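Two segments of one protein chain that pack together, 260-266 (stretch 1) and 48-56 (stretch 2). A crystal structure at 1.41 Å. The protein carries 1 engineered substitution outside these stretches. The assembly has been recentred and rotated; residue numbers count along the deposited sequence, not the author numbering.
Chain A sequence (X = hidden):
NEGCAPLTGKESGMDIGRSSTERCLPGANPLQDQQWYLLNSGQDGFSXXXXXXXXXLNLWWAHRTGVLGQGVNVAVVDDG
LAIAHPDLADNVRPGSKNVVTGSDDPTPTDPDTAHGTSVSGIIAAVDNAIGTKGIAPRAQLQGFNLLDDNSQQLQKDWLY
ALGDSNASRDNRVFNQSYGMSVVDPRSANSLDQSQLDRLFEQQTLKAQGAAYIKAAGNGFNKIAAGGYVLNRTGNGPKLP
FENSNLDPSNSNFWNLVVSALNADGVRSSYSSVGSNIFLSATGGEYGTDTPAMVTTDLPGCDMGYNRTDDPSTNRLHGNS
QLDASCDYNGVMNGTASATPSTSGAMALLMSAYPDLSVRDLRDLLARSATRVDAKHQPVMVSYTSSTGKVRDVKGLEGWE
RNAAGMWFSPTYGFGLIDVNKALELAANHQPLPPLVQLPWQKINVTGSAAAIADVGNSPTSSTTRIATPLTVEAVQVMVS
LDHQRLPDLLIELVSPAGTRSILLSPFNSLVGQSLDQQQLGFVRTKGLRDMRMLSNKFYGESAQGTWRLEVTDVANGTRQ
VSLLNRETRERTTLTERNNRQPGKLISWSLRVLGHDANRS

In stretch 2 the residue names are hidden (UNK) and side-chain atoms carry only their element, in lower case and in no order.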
# COMPACT_ATOMS: atom_id res chain seq x y z
N ALA A 260 3.45 4.22 8.34
CA ALA A 260 3.40 3.81 9.73
C ALA A 260 4.12 4.80 10.64
O ALA A 260 5.22 5.29 10.32
CB ALA A 260 4.04 2.44 9.90
N LEU A 261 3.49 5.05 11.79
CA LEU A 261 4.01 5.92 12.85
C LEU A 261 4.34 5.08 14.08
O LEU A 261 3.63 4.12 14.40
CB LEU A 261 2.93 6.95 13.22
CG LEU A 261 3.35 8.03 14.23
CD1 LEU A 261 3.46 9.37 13.52
CD2 LEU A 261 2.36 8.10 15.39
N ASN A 262 5.41 5.44 14.78
CA ASN A 262 5.75 4.76 16.03
C ASN A 262 5.23 5.48 17.27
O ASN A 262 4.62 6.56 17.18
CB ASN A 262 7.25 4.43 16.13
CG ASN A 262 8.12 5.66 16.29
OD1 ASN A 262 7.69 6.68 16.82
ND2 ASN A 262 9.37 5.54 15.86
N ALA A 263 5.44 4.87 18.44
CA ALA A 263 4.92 5.41 19.69
C ALA A 263 5.56 6.73 20.13
O ALA A 263 5.04 7.39 21.03
CB ALA A 263 4.99 4.36 20.80
N ASP A 264 6.69 7.08 19.51
CA ASP A 264 7.35 8.37 19.75
C ASP A 264 6.79 9.49 18.88
O ASP A 264 7.22 10.64 18.99
CB ASP A 264 8.85 8.25 19.49
CG ASP A 264 9.52 7.25 20.40
OD1 ASP A 264 9.25 7.29 21.62
OD2 ASP A 264 10.31 6.43 19.90
N GLY A 265 5.84 9.15 18.00
CA GLY A 265 5.22 10.16 17.14
C GLY A 265 5.98 10.53 15.89
O GLY A 265 5.74 11.60 15.32
N VAL A 266 6.91 9.68 15.47
CA VAL A 266 7.60 9.89 14.20
C VAL A 266 7.44 8.66 13.33
O VAL A 266 7.01 7.60 13.79
CB VAL A 266 9.09 10.27 14.41
CG1 VAL A 266 9.20 11.53 15.26
CG2 VAL A 266 9.88 9.10 15.01
N UNK A 48 10.55 -2.82 26.10
CA UNK A 48 11.49 -2.30 27.09
C UNK A 48 11.22 -0.84 27.50
O UNK A 48 11.59 -0.43 28.59
c UNK A 48 12.92 -2.47 26.62
N UNK A 49 10.57 -0.06 26.63
CA UNK A 49 10.27 1.33 26.97
C UNK A 49 9.01 1.84 26.28
O UNK A 49 8.57 1.28 25.28
n UNK A 49 12.30 5.18 21.60
c UNK A 49 11.46 2.27 26.67
c UNK A 49 11.64 2.62 25.19
c UNK A 49 11.93 4.94 22.85
n UNK A 49 12.73 4.26 23.66
n UNK A 49 10.75 5.38 23.27
c UNK A 49 12.43 3.92 25.06
N UNK A 50 8.44 2.89 26.85
CA UNK A 50 7.28 3.56 26.27
C UNK A 50 7.69 4.69 25.34
O UNK A 50 8.86 5.07 25.27
N UNK A 51 6.72 5.21 24.62
CA UNK A 51 6.92 6.34 23.72
C UNK A 51 6.50 7.63 24.36
O UNK A 51 6.69 7.84 25.57
N UNK A 52 5.91 8.50 23.55
CA UNK A 52 5.53 9.83 23.99
C UNK A 52 4.00 9.94 23.94
O UNK A 52 3.38 9.68 22.92
c UNK A 52 7.73 10.80 23.23
c UNK A 52 6.20 10.92 23.11
c UNK A 52 8.50 11.68 22.25
c UNK A 52 5.73 12.31 23.52
N UNK A 53 3.41 10.30 25.08
CA UNK A 53 1.96 10.37 25.21
C UNK A 53 1.29 11.22 24.14
O UNK A 53 1.83 12.27 23.74
c UNK A 53 1.60 10.88 26.61
N UNK A 54 0.14 10.76 23.67
CA UNK A 54 -0.68 11.49 22.69
C UNK A 54 -0.56 10.98 21.26
O UNK A 54 -1.40 11.29 20.41
N UNK A 55 0.48 10.19 21.01
CA UNK A 55 0.75 9.66 19.67
C UNK A 55 -0.01 8.35 19.45
O UNK A 55 0.49 7.26 19.67
c UNK A 55 2.94 10.87 19.48
o UNK A 55 3.71 11.20 20.39
c UNK A 55 2.26 9.52 19.48
n UNK A 55 2.65 11.66 18.47
N UNK A 56 -1.25 8.52 19.01
CA UNK A 56 -2.22 7.44 18.90
C UNK A 56 -3.28 7.87 17.88
O UNK A 56 -3.11 8.89 17.21
o UNK A 56 -3.12 8.54 22.19
o UNK A 56 -4.03 9.21 20.30
c UNK A 56 -3.36 8.39 20.97
c UNK A 56 -2.84 7.14 20.28

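Position 48 carries a single side-chain carbon, far from stretch 1: Ala48, which leaves the contact to its neighbours.

Position 49 has three carbons in line, a nitrogen, then a carbon bearing two more nitrogens. This planar, three-nitrogen end is a guanidinium, so the residue is Arg49. Its CA-to-CB bond points sideways, yet the long chain brings its end back to Asp264. NH1 donates to Asp264 OD1 at 2.9 Å and NH2 to Asp264 OD2 at 2.9 Å, both nearly straight, a two-pronged salt bridge in which the carboxylate meets the guanidinium edge. Arg49 NH1 also donates to the backbone O of position 50 at 2.8 Å, tying the arm to its own loop.

Position 50 has no side-chain atoms: Gly50. A CB here would point away and meet nothing of stretch 1, so this contact does not explain the glycine.

Position 51 is also bare, but here the contact speaks. An ideal CB would lie 2.2 Å from Ala263 O, a clash, and 3.1 Å from Asp264 N. Gly51 lets the backbones close up, and its CA makes a CA-H...O contact with Ala263 O at 3.4 Å.

Position 52 has four carbons, forked at the first, with one arm two carbons long: the beta-branched Ile52. Its backbone N donates to Ala263 O at 2.9 Å, while its CD1 lies 3.7 Å from Asp264 O.

Position 53 has one carbon, pointing away from stretch 1: Ala53.

Position 54 has none. Its phi of 102° would jam a CB against the preceding carbonyl, and it occupies the third place of a type II turn running from Ile52 to position 55: Gly54.

Position 55 has two carbons, the second carrying one oxygen and one nitrogen, a short amide: Asn55. It points toward stretch 1, with its CB 3.8 Å from Ala263 O and 4.3 Å from Leu261 CD2. The amide lies against Gly265, where a CB would clash with it.

Position 56 has two carbons, the second bearing two oxygens: Asp56. It points away, and its carboxylate is hydrogen-bonded elsewhere in the structure.

The contact fits one turn against another. The type I turn from Asn262 to Gly265, braced by Gly265 N to Asn262 O at 3.0 Å and by Asn262 OD1 accepting from Asp264 N at 2.9 Å, offers Ala263 O to Ile52 N. Glycines on both stretches keep the approach close, and the Arg49–Asp264 salt bridge clamps the partly exposed flank.

Stretch 2, residues 48-56: ARGGIAGND
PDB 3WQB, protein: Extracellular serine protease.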